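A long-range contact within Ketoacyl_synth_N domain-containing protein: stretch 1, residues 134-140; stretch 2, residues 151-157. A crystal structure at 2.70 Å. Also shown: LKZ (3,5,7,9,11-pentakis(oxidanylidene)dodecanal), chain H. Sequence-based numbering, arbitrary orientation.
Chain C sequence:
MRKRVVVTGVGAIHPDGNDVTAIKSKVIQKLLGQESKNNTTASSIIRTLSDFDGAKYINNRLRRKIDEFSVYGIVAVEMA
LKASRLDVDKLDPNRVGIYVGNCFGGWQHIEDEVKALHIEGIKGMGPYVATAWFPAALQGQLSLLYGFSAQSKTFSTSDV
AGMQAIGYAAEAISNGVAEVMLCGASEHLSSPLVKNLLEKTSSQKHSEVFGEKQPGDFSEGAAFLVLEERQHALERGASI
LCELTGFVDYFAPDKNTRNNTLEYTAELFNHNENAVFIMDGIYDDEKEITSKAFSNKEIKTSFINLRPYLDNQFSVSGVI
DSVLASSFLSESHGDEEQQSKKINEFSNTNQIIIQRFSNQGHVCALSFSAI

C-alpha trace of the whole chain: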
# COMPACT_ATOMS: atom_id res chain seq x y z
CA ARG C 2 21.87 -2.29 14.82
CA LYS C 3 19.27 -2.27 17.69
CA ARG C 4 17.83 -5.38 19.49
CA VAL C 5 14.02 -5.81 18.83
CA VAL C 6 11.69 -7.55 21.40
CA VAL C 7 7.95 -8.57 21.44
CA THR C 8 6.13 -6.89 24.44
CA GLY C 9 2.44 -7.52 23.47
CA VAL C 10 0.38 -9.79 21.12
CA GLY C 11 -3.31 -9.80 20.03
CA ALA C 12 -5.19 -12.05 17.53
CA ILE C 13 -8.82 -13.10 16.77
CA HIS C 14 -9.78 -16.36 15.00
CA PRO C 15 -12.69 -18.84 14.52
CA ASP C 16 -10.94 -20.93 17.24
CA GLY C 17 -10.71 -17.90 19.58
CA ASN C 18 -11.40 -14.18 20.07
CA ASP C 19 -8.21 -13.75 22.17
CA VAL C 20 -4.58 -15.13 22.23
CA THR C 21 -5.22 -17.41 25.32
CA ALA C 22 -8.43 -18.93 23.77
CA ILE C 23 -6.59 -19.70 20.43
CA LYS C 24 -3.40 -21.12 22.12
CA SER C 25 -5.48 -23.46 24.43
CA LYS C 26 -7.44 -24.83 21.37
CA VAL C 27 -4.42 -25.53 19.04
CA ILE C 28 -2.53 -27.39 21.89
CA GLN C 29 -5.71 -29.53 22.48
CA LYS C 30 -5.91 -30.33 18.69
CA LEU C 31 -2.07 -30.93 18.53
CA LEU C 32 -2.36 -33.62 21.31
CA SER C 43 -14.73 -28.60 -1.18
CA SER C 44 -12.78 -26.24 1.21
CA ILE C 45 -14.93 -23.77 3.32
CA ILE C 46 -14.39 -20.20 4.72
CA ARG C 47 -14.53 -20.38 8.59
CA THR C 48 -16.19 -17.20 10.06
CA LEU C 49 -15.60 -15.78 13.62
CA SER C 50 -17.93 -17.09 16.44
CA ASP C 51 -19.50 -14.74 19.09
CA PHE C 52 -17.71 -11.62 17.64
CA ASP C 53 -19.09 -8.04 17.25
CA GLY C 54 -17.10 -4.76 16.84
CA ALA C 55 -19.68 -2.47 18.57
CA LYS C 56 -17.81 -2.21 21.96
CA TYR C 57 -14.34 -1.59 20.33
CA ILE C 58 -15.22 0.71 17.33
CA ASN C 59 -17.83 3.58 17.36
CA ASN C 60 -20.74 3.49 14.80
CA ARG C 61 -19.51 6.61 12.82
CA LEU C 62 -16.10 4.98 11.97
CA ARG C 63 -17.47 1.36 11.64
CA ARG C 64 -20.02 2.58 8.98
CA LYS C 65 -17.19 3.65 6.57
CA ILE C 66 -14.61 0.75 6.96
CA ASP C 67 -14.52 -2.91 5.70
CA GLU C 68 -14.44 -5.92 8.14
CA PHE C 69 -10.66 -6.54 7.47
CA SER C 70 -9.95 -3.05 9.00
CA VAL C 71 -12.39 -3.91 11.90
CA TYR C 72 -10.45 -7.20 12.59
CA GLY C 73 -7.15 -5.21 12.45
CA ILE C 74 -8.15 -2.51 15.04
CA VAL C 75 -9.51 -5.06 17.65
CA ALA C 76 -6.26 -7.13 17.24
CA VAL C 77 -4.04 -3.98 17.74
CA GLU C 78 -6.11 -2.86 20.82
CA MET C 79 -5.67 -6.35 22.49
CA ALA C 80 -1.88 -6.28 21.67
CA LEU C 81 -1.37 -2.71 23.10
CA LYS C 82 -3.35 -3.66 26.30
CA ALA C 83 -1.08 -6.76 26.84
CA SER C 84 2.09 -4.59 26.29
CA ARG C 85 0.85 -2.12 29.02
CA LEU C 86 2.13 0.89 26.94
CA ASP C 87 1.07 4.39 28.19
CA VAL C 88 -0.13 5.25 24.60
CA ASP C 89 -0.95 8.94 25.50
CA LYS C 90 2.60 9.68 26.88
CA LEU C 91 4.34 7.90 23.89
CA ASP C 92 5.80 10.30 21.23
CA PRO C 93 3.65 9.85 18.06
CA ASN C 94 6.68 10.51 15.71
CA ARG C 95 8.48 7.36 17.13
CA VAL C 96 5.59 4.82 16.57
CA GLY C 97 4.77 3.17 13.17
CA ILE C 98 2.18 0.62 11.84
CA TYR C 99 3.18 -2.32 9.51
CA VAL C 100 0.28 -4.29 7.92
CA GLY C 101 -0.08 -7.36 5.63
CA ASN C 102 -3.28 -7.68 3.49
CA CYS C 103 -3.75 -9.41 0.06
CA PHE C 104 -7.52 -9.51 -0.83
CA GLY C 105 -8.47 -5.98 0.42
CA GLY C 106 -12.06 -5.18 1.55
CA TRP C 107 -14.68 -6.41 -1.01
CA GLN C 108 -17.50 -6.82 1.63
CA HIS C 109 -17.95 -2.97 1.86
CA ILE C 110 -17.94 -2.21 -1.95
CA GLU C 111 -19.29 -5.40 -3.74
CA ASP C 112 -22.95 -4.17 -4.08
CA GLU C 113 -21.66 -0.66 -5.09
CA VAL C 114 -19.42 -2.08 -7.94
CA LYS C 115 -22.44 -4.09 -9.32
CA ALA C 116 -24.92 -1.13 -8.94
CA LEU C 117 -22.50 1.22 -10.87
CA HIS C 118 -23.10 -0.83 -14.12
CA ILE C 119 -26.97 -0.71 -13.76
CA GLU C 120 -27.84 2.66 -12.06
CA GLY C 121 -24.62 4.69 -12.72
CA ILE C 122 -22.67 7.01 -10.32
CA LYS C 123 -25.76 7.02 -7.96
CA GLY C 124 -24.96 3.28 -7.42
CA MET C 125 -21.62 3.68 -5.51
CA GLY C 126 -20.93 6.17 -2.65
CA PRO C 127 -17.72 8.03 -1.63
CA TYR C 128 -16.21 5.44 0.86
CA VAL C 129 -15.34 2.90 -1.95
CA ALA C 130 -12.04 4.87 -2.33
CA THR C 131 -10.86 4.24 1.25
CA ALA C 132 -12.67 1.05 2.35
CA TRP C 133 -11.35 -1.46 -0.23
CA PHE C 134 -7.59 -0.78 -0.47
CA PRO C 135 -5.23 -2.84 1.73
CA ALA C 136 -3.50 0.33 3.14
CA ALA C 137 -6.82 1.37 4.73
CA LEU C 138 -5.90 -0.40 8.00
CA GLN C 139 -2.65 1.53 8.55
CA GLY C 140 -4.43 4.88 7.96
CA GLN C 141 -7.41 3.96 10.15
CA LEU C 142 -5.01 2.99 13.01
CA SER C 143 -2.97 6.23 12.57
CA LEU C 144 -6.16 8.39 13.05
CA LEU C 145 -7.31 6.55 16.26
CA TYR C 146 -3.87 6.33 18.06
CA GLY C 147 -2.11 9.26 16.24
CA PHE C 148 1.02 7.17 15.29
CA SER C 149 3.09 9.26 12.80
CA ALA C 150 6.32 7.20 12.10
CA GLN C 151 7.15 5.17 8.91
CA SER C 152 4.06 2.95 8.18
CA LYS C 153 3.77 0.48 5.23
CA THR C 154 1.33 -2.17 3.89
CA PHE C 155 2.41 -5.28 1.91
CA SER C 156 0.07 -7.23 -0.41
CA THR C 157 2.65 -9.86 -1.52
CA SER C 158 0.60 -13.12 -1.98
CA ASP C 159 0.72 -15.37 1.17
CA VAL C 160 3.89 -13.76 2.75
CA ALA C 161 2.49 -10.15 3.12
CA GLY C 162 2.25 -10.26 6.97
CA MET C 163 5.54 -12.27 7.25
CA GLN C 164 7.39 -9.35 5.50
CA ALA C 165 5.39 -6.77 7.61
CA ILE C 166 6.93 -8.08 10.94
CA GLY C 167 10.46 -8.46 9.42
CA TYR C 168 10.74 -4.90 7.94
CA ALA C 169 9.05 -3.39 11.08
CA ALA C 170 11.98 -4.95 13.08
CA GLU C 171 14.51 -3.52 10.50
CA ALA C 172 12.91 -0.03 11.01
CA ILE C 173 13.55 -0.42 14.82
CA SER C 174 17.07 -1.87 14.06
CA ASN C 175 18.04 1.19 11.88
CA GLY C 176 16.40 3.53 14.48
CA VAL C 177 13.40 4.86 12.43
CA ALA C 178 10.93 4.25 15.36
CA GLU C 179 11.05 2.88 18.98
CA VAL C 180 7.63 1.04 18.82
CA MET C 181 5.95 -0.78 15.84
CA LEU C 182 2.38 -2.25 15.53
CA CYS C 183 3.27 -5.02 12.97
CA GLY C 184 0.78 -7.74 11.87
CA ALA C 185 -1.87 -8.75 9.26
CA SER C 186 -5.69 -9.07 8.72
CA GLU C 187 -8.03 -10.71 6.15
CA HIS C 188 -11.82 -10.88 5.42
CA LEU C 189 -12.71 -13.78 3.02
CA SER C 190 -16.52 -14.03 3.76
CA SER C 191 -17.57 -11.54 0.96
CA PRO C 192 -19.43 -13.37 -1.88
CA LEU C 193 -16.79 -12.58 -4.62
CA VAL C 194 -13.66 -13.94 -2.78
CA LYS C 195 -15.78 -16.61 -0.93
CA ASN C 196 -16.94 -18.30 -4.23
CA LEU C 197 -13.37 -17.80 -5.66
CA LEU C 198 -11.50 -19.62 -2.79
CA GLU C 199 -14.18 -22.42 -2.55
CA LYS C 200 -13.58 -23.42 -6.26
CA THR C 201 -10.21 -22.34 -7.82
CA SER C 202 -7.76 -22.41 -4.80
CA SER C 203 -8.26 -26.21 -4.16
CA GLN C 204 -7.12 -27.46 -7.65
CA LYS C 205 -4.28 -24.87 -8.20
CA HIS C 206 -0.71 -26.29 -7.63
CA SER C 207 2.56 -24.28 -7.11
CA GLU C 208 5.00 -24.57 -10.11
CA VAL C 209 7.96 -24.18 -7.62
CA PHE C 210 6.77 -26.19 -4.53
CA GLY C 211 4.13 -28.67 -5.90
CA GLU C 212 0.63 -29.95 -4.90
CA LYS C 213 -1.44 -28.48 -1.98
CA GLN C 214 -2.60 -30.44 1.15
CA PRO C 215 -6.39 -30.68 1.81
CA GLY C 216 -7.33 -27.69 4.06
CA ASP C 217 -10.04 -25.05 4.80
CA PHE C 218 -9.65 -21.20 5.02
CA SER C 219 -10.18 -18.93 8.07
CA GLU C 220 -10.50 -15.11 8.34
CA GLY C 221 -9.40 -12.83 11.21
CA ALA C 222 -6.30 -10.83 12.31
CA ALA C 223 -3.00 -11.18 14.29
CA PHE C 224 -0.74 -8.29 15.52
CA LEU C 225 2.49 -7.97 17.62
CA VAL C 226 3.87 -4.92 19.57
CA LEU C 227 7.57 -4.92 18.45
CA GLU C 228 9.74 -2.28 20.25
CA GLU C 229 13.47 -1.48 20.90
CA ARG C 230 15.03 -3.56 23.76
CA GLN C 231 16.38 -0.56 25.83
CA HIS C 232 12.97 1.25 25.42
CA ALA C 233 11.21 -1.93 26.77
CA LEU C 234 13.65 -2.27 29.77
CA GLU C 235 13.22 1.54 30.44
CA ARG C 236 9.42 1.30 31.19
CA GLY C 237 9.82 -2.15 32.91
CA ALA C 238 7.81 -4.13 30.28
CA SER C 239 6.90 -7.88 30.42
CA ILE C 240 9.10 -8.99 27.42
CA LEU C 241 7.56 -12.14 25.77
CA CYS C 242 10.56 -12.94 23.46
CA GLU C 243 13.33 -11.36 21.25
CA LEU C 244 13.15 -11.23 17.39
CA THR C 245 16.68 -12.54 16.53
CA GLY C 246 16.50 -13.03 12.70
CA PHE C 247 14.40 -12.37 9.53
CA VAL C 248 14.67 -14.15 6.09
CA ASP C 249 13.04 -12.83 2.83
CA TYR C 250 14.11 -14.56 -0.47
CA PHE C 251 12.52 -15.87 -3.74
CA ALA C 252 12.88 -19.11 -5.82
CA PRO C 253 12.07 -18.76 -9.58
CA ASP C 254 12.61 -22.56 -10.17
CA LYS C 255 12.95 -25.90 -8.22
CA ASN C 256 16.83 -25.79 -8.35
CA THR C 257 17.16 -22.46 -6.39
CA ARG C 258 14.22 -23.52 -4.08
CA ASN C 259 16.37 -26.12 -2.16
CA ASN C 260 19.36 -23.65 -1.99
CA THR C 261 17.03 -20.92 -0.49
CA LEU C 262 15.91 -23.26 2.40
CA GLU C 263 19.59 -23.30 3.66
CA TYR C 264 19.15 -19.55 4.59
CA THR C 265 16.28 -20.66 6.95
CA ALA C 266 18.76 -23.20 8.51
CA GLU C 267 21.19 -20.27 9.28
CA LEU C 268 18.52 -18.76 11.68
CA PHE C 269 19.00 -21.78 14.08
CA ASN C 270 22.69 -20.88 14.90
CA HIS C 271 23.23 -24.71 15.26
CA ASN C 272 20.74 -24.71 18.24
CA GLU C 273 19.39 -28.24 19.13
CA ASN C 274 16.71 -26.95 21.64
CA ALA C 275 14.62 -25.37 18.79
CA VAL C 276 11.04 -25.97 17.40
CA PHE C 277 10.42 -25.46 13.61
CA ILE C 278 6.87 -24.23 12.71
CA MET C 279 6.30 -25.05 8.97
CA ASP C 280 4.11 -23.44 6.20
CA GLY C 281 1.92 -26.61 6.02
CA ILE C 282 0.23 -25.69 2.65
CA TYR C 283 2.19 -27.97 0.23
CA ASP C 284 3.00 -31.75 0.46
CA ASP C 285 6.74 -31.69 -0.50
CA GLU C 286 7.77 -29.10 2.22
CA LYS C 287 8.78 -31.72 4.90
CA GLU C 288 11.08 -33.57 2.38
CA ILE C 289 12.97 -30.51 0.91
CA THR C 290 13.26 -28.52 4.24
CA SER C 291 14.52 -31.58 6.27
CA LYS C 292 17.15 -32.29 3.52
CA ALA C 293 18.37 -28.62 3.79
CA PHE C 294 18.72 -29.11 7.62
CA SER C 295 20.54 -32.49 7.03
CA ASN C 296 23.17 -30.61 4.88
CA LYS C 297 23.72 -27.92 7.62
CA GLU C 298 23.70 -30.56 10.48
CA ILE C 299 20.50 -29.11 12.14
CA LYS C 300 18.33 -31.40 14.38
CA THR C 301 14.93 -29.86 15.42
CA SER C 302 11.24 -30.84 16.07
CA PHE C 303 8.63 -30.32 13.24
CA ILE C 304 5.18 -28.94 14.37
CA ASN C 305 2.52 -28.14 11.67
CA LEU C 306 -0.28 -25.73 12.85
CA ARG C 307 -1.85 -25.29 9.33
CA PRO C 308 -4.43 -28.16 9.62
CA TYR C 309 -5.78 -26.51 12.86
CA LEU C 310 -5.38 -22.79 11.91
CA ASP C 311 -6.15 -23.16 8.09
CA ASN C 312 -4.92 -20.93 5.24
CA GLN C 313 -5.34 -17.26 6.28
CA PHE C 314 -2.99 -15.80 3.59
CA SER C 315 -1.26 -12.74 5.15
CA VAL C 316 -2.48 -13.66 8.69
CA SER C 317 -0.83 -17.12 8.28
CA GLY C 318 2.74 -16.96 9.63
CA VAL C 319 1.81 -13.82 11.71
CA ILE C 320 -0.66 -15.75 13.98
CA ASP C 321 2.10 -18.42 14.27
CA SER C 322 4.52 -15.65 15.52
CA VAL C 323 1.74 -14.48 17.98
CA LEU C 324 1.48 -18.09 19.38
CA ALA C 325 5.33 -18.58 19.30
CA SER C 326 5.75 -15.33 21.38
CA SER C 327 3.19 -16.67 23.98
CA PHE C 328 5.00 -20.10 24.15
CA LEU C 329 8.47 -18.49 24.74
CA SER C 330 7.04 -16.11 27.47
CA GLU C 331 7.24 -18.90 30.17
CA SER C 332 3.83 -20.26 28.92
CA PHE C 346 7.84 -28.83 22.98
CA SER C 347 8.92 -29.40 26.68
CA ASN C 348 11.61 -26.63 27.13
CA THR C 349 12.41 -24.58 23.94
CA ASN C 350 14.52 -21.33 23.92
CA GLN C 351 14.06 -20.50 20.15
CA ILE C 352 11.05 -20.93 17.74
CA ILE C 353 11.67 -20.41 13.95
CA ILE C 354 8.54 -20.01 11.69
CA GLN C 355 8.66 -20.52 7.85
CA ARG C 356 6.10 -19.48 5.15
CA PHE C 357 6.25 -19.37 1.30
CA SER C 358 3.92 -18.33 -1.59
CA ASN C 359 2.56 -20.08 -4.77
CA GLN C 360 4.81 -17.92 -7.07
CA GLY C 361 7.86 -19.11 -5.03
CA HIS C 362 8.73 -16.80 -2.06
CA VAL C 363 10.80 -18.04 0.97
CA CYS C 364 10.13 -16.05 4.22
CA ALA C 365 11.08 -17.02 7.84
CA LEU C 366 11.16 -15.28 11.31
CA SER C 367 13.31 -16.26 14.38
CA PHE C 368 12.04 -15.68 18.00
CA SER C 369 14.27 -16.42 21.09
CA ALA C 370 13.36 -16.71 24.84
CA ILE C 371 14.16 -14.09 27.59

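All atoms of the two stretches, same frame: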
# COMPACT_ATOMS: atom_id res chain seq x y z
N PHE C 134 -9.06 -0.58 -0.33
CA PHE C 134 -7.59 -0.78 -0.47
C PHE C 134 -6.95 -1.37 0.78
O PHE C 134 -7.34 -1.05 1.88
CB PHE C 134 -6.90 0.43 -1.11
CG PHE C 134 -6.64 1.61 -0.22
CD1 PHE C 134 -7.65 2.16 0.53
CD2 PHE C 134 -5.39 2.19 -0.17
CE1 PHE C 134 -7.40 3.26 1.33
CE2 PHE C 134 -5.15 3.28 0.64
CZ PHE C 134 -6.16 3.81 1.39
N PRO C 135 -5.90 -2.20 0.63
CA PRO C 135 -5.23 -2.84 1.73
C PRO C 135 -4.58 -1.88 2.74
O PRO C 135 -4.56 -2.18 3.89
CB PRO C 135 -4.14 -3.65 1.03
CG PRO C 135 -4.66 -3.87 -0.33
CD PRO C 135 -5.34 -2.57 -0.65
N ALA C 136 -4.18 -0.68 2.30
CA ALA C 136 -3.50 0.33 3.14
C ALA C 136 -4.47 1.16 3.99
O ALA C 136 -4.03 2.14 4.54
CB ALA C 136 -2.65 1.22 2.29
N ALA C 137 -5.73 0.75 3.96
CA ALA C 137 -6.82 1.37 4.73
C ALA C 137 -6.56 1.16 6.21
O ALA C 137 -6.74 2.09 6.96
CB ALA C 137 -8.10 0.72 4.30
N LEU C 138 -6.10 -0.03 6.58
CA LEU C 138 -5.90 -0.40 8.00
C LEU C 138 -4.85 0.49 8.65
O LEU C 138 -5.12 0.97 9.73
CB LEU C 138 -5.51 -1.88 8.08
CG LEU C 138 -5.44 -2.50 9.48
CD1 LEU C 138 -6.53 -1.96 10.38
CD2 LEU C 138 -5.53 -4.00 9.41
N GLN C 139 -3.74 0.72 7.97
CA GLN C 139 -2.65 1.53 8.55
C GLN C 139 -3.14 2.95 8.79
O GLN C 139 -2.81 3.47 9.82
CB GLN C 139 -1.37 1.37 7.72
CG GLN C 139 -1.05 2.49 6.75
CD GLN C 139 0.08 2.08 5.87
OE1 GLN C 139 -0.11 1.36 4.93
NE2 GLN C 139 1.27 2.51 6.20
N GLY C 140 -3.90 3.52 7.85
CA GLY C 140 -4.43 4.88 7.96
C GLY C 140 -5.47 4.98 9.04
O GLY C 140 -5.49 5.98 9.73
N GLN C 151 7.15 6.00 10.14
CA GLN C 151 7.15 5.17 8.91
C GLN C 151 6.15 4.02 9.07
O GLN C 151 6.28 3.25 10.04
CB GLN C 151 8.57 4.64 8.65
CG GLN C 151 8.70 3.86 7.34
CD GLN C 151 10.14 3.50 7.05
OE1 GLN C 151 11.00 4.37 6.91
NE2 GLN C 151 10.42 2.21 6.96
N SER C 152 5.18 3.93 8.15
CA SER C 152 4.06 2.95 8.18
C SER C 152 3.81 2.41 6.77
O SER C 152 3.45 3.22 5.89
CB SER C 152 2.82 3.57 8.77
OG SER C 152 3.02 3.89 10.14
N LYS C 153 3.92 1.10 6.58
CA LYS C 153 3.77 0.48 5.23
C LYS C 153 2.81 -0.71 5.25
O LYS C 153 2.59 -1.28 6.32
CB LYS C 153 5.11 -0.04 4.71
CG LYS C 153 6.25 0.97 4.73
CD LYS C 153 5.97 2.12 3.83
CE LYS C 153 6.32 3.45 4.44
NZ LYS C 153 5.30 4.46 4.08
N THR C 154 2.24 -1.02 4.09
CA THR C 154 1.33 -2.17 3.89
C THR C 154 1.90 -3.02 2.76
O THR C 154 2.31 -2.45 1.75
CB THR C 154 -0.09 -1.74 3.53
OG1 THR C 154 -0.60 -0.85 4.52
CG2 THR C 154 -1.04 -2.91 3.41
N PHE C 155 1.91 -4.33 2.94
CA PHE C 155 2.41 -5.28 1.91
C PHE C 155 1.23 -6.11 1.45
O PHE C 155 0.41 -6.46 2.28
CB PHE C 155 3.47 -6.20 2.51
CG PHE C 155 4.75 -5.51 2.89
CD1 PHE C 155 4.87 -4.86 4.10
CD2 PHE C 155 5.84 -5.53 2.04
CE1 PHE C 155 6.06 -4.23 4.45
CE2 PHE C 155 7.02 -4.90 2.39
CZ PHE C 155 7.13 -4.26 3.60
N SER C 156 1.16 -6.40 0.15
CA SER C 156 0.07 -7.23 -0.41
C SER C 156 0.68 -8.41 -1.16
O SER C 156 -0.03 -9.01 -1.96
CB SER C 156 -0.83 -6.42 -1.29
OG SER C 156 -1.44 -5.38 -0.56
N THR C 157 1.94 -8.72 -0.88
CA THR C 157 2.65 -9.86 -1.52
C THR C 157 1.91 -11.15 -1.15
O THR C 157 1.80 -11.44 0.06
CB THR C 157 4.12 -9.92 -1.10
OG1 THR C 157 4.65 -8.60 -1.07
CG2 THR C 157 4.96 -10.78 -2.02
C4 LKZ H . -10.37 2.83 -5.50
C5 LKZ H . -9.40 2.39 -4.43
C6 LKZ H . -7.91 2.43 -4.78
C7 LKZ H . -7.26 3.53 -3.97
C8 LKZ H . -5.74 3.74 -4.06
C10 LKZ H . -4.12 8.69 -3.68
C22 LKZ H . -10.92 1.59 -6.17
C11 LKZ H . -3.47 8.46 -5.03
O19 LKZ H . -3.85 9.02 -6.04
C3 LKZ H . -4.33 7.29 -3.14
O23 LKZ H . -3.91 6.98 -2.04
C2 LKZ H . -4.98 6.27 -4.09
C9 LKZ H . -5.42 5.03 -3.30
O20 LKZ H . -5.61 5.08 -2.10
O21 LKZ H . -7.94 4.28 -3.31
O22 LKZ H . -9.82 2.00 -3.35
O24 LKZ H . -11.98 1.08 -5.84
C23 LKZ H . -10.07 1.01 -7.28

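The contact is a small, buried packing of a turn and the first turn of a helix against an extended segment, in which a very short side-chain hydrogen bond is set among van der Waals contacts, with 263 Å² of surface covered in total.

In the first stretch the chain makes a type I beta turn from Phe134 to Ala137, closed by a backbone hydrogen bond from Ala137 N to Phe134 O (3.2 Å). Ala136 sits at the N-cap position, and the helix that begins at Ala137 continues beyond the stretch. The second stretch is extended through Thr154 and Phe155, which lie in a strand. The two backbones come nearest at Ala136 and Thr154, whose CA atoms are 5.5 Å apart; farther along, the CA atoms of Gln139 and Ser152 are separated by 6.9 Å. No backbone-to-backbone hydrogen bond joins the stretches, so they meet through side chains, in places against the other backbone.

The extended conformation gives the second stretch an alternating pattern. The CA-to-CB bonds of Ser152, Thr154 and Ser156 point toward the turn and helix, whereas those of Gln151, Lys153 and Phe155 point away. On the other side, Pro135 and Gln139 point toward this row, and Ala136 lies sideways to it.

Gln139 and Thr154 form the polar centre of the contact. Thr154 OG1 donates to Gln139 OE1 at 2.3 Å, a very short distance for a hydrogen bond between a hydroxyl and an amide carbonyl. The Gln139 side chain reaches across with chi1 at 101°, between the usual wells. Its amide nitrogen is modelled too close to the second backbone: Gln139 NE2 lies 2.3 Å from Ser152 O and 2.6 Å from Ser152 C, so the detailed placement there deserves little weight. Gln139 NE2 also lies 3.0 Å from Lys153 N, but both atoms are donors and the pair is not a hydrogen bond.

Around this polar centre the remaining contacts are close approaches of Thr154 and Ser156 to Pro135 and Ala136. Thr154, in the m rotamer, directs its methyl at the turn, with Thr154 CG2 3.6 Å from Pro135 O and 4.0 Å from Pro135 CB, while Thr154 OG1 approaches Ala136 CA at 3.4 Å. The small alanine side chain adds a further contact, Ala136 CB to Thr154 OG1 at 3.7 Å. Beyond Thr154, the proline ring rests against the next inward-facing residue, with Pro135 CG 3.6 Å from Ser156 OG; that hydroxyl finds its hydrogen bond elsewhere in the structure.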